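Local structure of uncharacterized protein Atu1656 (Agrobacterium tumefaciens, 2OJH) at residues T126-Y132 and Y145-R149. The protein is of unknown function, but belongs to the TolB family and folds as a six-bladed beta-propeller. Sequence-based numbering, arbitrary orientation.
Sequences TKNLPSY and YCGIR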
ATOM      1  N   THR A 126       2.231 -10.608  13.946  1.00 36.32           N
ATOM      2  CA  THR A 126       3.655 -10.394  14.122  1.00 36.82           C
ATOM      3  C   THR A 126       4.094 -10.142  15.565  1.00 37.80           C
ATOM      4  O   THR A 126       3.670  -9.166  16.197  1.00 38.36           O
ATOM      5  CB  THR A 126       4.104  -9.205  13.318  1.00 36.45           C
ATOM      6  OG1 THR A 126       3.301  -8.071  13.674  1.00 36.37           O
ATOM      7  CG2 THR A 126       3.954  -9.497  11.843  1.00 36.35           C
ATOM      8  N   LYS A 127       4.965 -11.017  16.068  1.00 37.51           N
ATOM      9  CA  LYS A 127       5.506 -10.874  17.405  1.00 36.81           C
ATOM     10  C   LYS A 127       6.738  -9.987  17.433  1.00 37.42           C
ATOM     11  O   LYS A 127       7.146  -9.570  18.503  1.00 37.99           O
ATOM     12  CB  LYS A 127       5.816 -12.247  18.001  1.00 37.25           C
ATOM     13  CG  LYS A 127       4.550 -13.071  18.273  1.00 37.04           C
ATOM     14  CD  LYS A 127       4.901 -14.481  18.636  1.00 40.04           C
ATOM     15  CE  LYS A 127       3.640 -15.339  18.702  1.00 40.87           C
ATOM     16  NZ  LYS A 127       4.053 -16.704  19.069  1.00 43.15           N
ATOM     17  N   ASN A 128       7.320  -9.716  16.265  1.00 36.53           N
ATOM     18  CA  ASN A 128       8.547  -8.912  16.140  1.00 37.92           C
ATOM     19  C   ASN A 128       8.194  -7.578  15.517  1.00 37.64           C
ATOM     20  O   ASN A 128       7.607  -7.544  14.423  1.00 38.00           O
ATOM     21  CB  ASN A 128       9.571  -9.649  15.287  1.00 38.09           C
ATOM     22  CG  ASN A 128       9.984 -11.009  15.889  1.00 41.39           C
ATOM     23  OD1 ASN A 128      10.149 -11.145  17.100  1.00 43.16           O
ATOM     24  ND2 ASN A 128      10.151 -12.009  15.030  1.00 42.27           N
ATOM     25  N   LEU A 129       8.517  -6.489  16.226  1.00 37.74           N
ATOM     26  CA  LEU A 129       7.970  -5.158  15.928  1.00 37.92           C
ATOM     27  C   LEU A 129       9.063  -4.124  15.737  1.00 37.73           C
ATOM     28  O   LEU A 129      10.200  -4.336  16.172  1.00 37.71           O
ATOM     29  CB  LEU A 129       7.019  -4.707  17.055  1.00 38.00           C
ATOM     30  CG  LEU A 129       5.984  -5.742  17.476  1.00 40.03           C
ATOM     31  CD1 LEU A 129       5.083  -5.235  18.594  1.00 40.59           C
ATOM     32  CD2 LEU A 129       5.112  -6.172  16.276  1.00 41.03           C
ATOM     33  N   PRO A 130       8.739  -3.012  15.049  1.00 37.54           N
ATOM     34  CA  PRO A 130       7.471  -2.816  14.365  1.00 37.02           C
ATOM     35  C   PRO A 130       7.414  -3.510  12.993  1.00 37.60           C
ATOM     36  O   PRO A 130       8.449  -3.690  12.323  1.00 37.74           O
ATOM     37  CB  PRO A 130       7.411  -1.302  14.164  1.00 37.17           C
ATOM     38  CG  PRO A 130       8.808  -0.869  14.094  1.00 36.88           C
ATOM     39  CD  PRO A 130       9.633  -1.842  14.894  1.00 36.98           C
ATOM     40  N   SER A 131       6.203  -3.879  12.594  1.00 36.54           N
ATOM     41  CA  SER A 131       5.943  -4.474  11.283  1.00 36.18           C
ATOM     42  C   SER A 131       4.764  -3.779  10.569  1.00 36.73           C
ATOM     43  O   SER A 131       3.731  -3.490  11.187  1.00 34.48           O
ATOM     44  CB  SER A 131       5.682  -5.964  11.435  1.00 34.98           C
ATOM     45  OG  SER A 131       6.778  -6.613  12.062  1.00 34.31           O
ATOM     46  N   TYR A 132       4.943  -3.484   9.272  1.00 36.49           N
ATOM     47  CA  TYR A 132       3.982  -2.675   8.497  1.00 36.43           C
ATOM     48  C   TYR A 132       3.407  -3.494   7.331  1.00 36.59           C
ATOM     49  O   TYR A 132       4.120  -3.830   6.400  1.00 36.51           O
ATOM     50  CB  TYR A 132       4.666  -1.407   7.987  1.00 38.14           C
ATOM     51  CG  TYR A 132       5.267  -0.599   9.113  1.00 39.93           C
ATOM     52  CD1 TYR A 132       4.505   0.371   9.791  1.00 39.17           C
ATOM     53  CD2 TYR A 132       6.588  -0.809   9.518  1.00 38.11           C
ATOM     54  CE1 TYR A 132       5.061   1.128  10.827  1.00 39.63           C
ATOM     55  CE2 TYR A 132       7.123  -0.096  10.563  1.00 41.13           C
ATOM     56  CZ  TYR A 132       6.355   0.876  11.208  1.00 42.56           C
ATOM     57  OH  TYR A 132       6.920   1.598  12.233  1.00 41.74           O
ATOM     58  N   TYR A 145       5.500  -7.679   4.166  1.00 38.08           N
ATOM     59  CA  TYR A 145       5.510  -6.490   5.023  1.00 37.87           C
ATOM     60  C   TYR A 145       6.881  -5.908   5.225  1.00 37.59           C
ATOM     61  O   TYR A 145       7.913  -6.548   4.917  1.00 38.08           O
ATOM     62  CB  TYR A 145       4.879  -6.797   6.394  1.00 37.51           C
ATOM     63  CG  TYR A 145       5.474  -7.949   7.204  1.00 38.75           C
ATOM     64  CD1 TYR A 145       5.180  -9.285   6.889  1.00 36.69           C
ATOM     65  CD2 TYR A 145       6.259  -7.702   8.331  1.00 37.96           C
ATOM     66  CE1 TYR A 145       5.713 -10.330   7.631  1.00 38.78           C
ATOM     67  CE2 TYR A 145       6.776  -8.738   9.089  1.00 37.58           C
ATOM     68  CZ  TYR A 145       6.498 -10.063   8.734  1.00 38.58           C
ATOM     69  OH  TYR A 145       6.983 -11.115   9.496  1.00 38.88           O
ATOM     70  N   CYS A 146       6.917  -4.683   5.743  1.00 38.28           N
ATOM     71  CA  CYS A 146       8.199  -4.056   6.089  1.00 36.92           C
ATOM     72  C   CYS A 146       8.339  -4.334   7.579  1.00 37.91           C
ATOM     73  O   CYS A 146       7.375  -4.123   8.345  1.00 36.73           O
ATOM     74  CB  CYS A 146       8.180  -2.551   5.843  1.00 37.47           C
ATOM     75  SG  CYS A 146       9.729  -1.733   6.386  1.00 39.45           S
ATOM     76  N   GLY A 147       9.478  -4.914   7.974  1.00 37.42           N
ATOM     77  CA  GLY A 147       9.793  -5.115   9.373  1.00 36.16           C
ATOM     78  C   GLY A 147      11.017  -4.308   9.719  1.00 38.09           C
ATOM     79  O   GLY A 147      12.018  -4.354   8.984  1.00 36.82           O
ATOM     80  N   ILE A 148      10.960  -3.560  10.823  1.00 37.70           N
ATOM     81  CA  ILE A 148      12.160  -2.849  11.275  1.00 37.86           C
ATOM     82  C   ILE A 148      12.708  -3.600  12.474  1.00 38.37           C
ATOM     83  O   ILE A 148      11.961  -3.889  13.424  1.00 38.85           O
ATOM     84  CB  ILE A 148      11.913  -1.350  11.608  1.00 37.18           C
ATOM     85  CG1 ILE A 148      11.220  -0.651  10.445  1.00 36.50           C
ATOM     86  CG2 ILE A 148      13.241  -0.615  11.894  1.00 38.65           C
ATOM     87  CD1 ILE A 148      10.550   0.655  10.864  1.00 37.80           C
ATOM     88  N   ARG A 149      13.982  -3.981  12.384  1.00 38.54           N
ATOM     89  CA  ARG A 149      14.649  -4.741  13.438  1.00 39.11           C
ATOM     90  C   ARG A 149      15.961  -4.064  13.753  1.00 40.34           C
ATOM     91  O   ARG A 149      16.874  -4.043  12.927  1.00 39.10           O
ATOM     92  CB  ARG A 149      14.887  -6.175  12.985  1.00 39.67           C
ATOM     93  CG  ARG A 149      13.655  -6.857  12.359  1.00 39.55           C
ATOM     94  CD  ARG A 149      12.608  -7.277  13.397  1.00 39.81           C
ATOM     95  NE  ARG A 149      11.482  -7.931  12.736  1.00 40.69           N
ATOM     96  CZ  ARG A 149      10.317  -7.340  12.449  1.00 42.60           C
ATOM     97  NH1 ARG A 149      10.097  -6.076  12.783  1.00 41.41           N
ATOM     98  NH2 ARG A 149       9.357  -8.016  11.837  1.00 39.20           N
TER
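Arg149 of strand 142-149 lays its guanidinium against Asn128 and Pro130, in the loop that leads into strand 131-136, and its course illustrates how one long side chain can tie an inter-blade connection to the sheet it enters. From CB, chi1 (-48°) sets CG beside the backbone N and sends the chain back toward Gly147; a bend at chi2 (-75°) then lifts CD toward the loop, and NE lies 3.6 Å from Asn128 CB. That methylene sits over one face of the guanidinium, offset toward its rim. NH1 donates to Pro130 O at 2.9 Å, in the guanidinium plane but from well above the carbonyl plane, and also to Ile148 O of its own strand. NH2 stands 2.9 Å from Ser131 OG and forms a salt bridge with Glu165, which also receives Asn128 ND2 and Tyr145 OH. Ser131 OG donates to Asn128 O at 2.7 Å, closing the turn that contains the cis peptide before Pro130.

Between the strands themselves the backbone pairs regularly. Ile148 N gives Pro130 O a nearly straight second bond (170°), while Tyr132 and Cys146 form an antiparallel hydrogen-bonded pair through both backbone amides. On the face carrying Tyr132, Ile148 CD1 approaches ring atom CE2 at 3.5 Å, near the ring plane, and also meets Pro130 CG. On the face carrying Ser131, the Tyr145 ring lies obliquely to Ser131 CB, with CD2 3.6 Å away, and touches Thr126 CG2.

The two strands are the first pair of a four-stranded propeller blade. Two donors satisfy Pro130 O, whereas Glu165, on the blade's outermost strand and salt-bridged to NH2, probably offsets the arginine's charge; the incoming loop is thus bound to both the second and fourth strands.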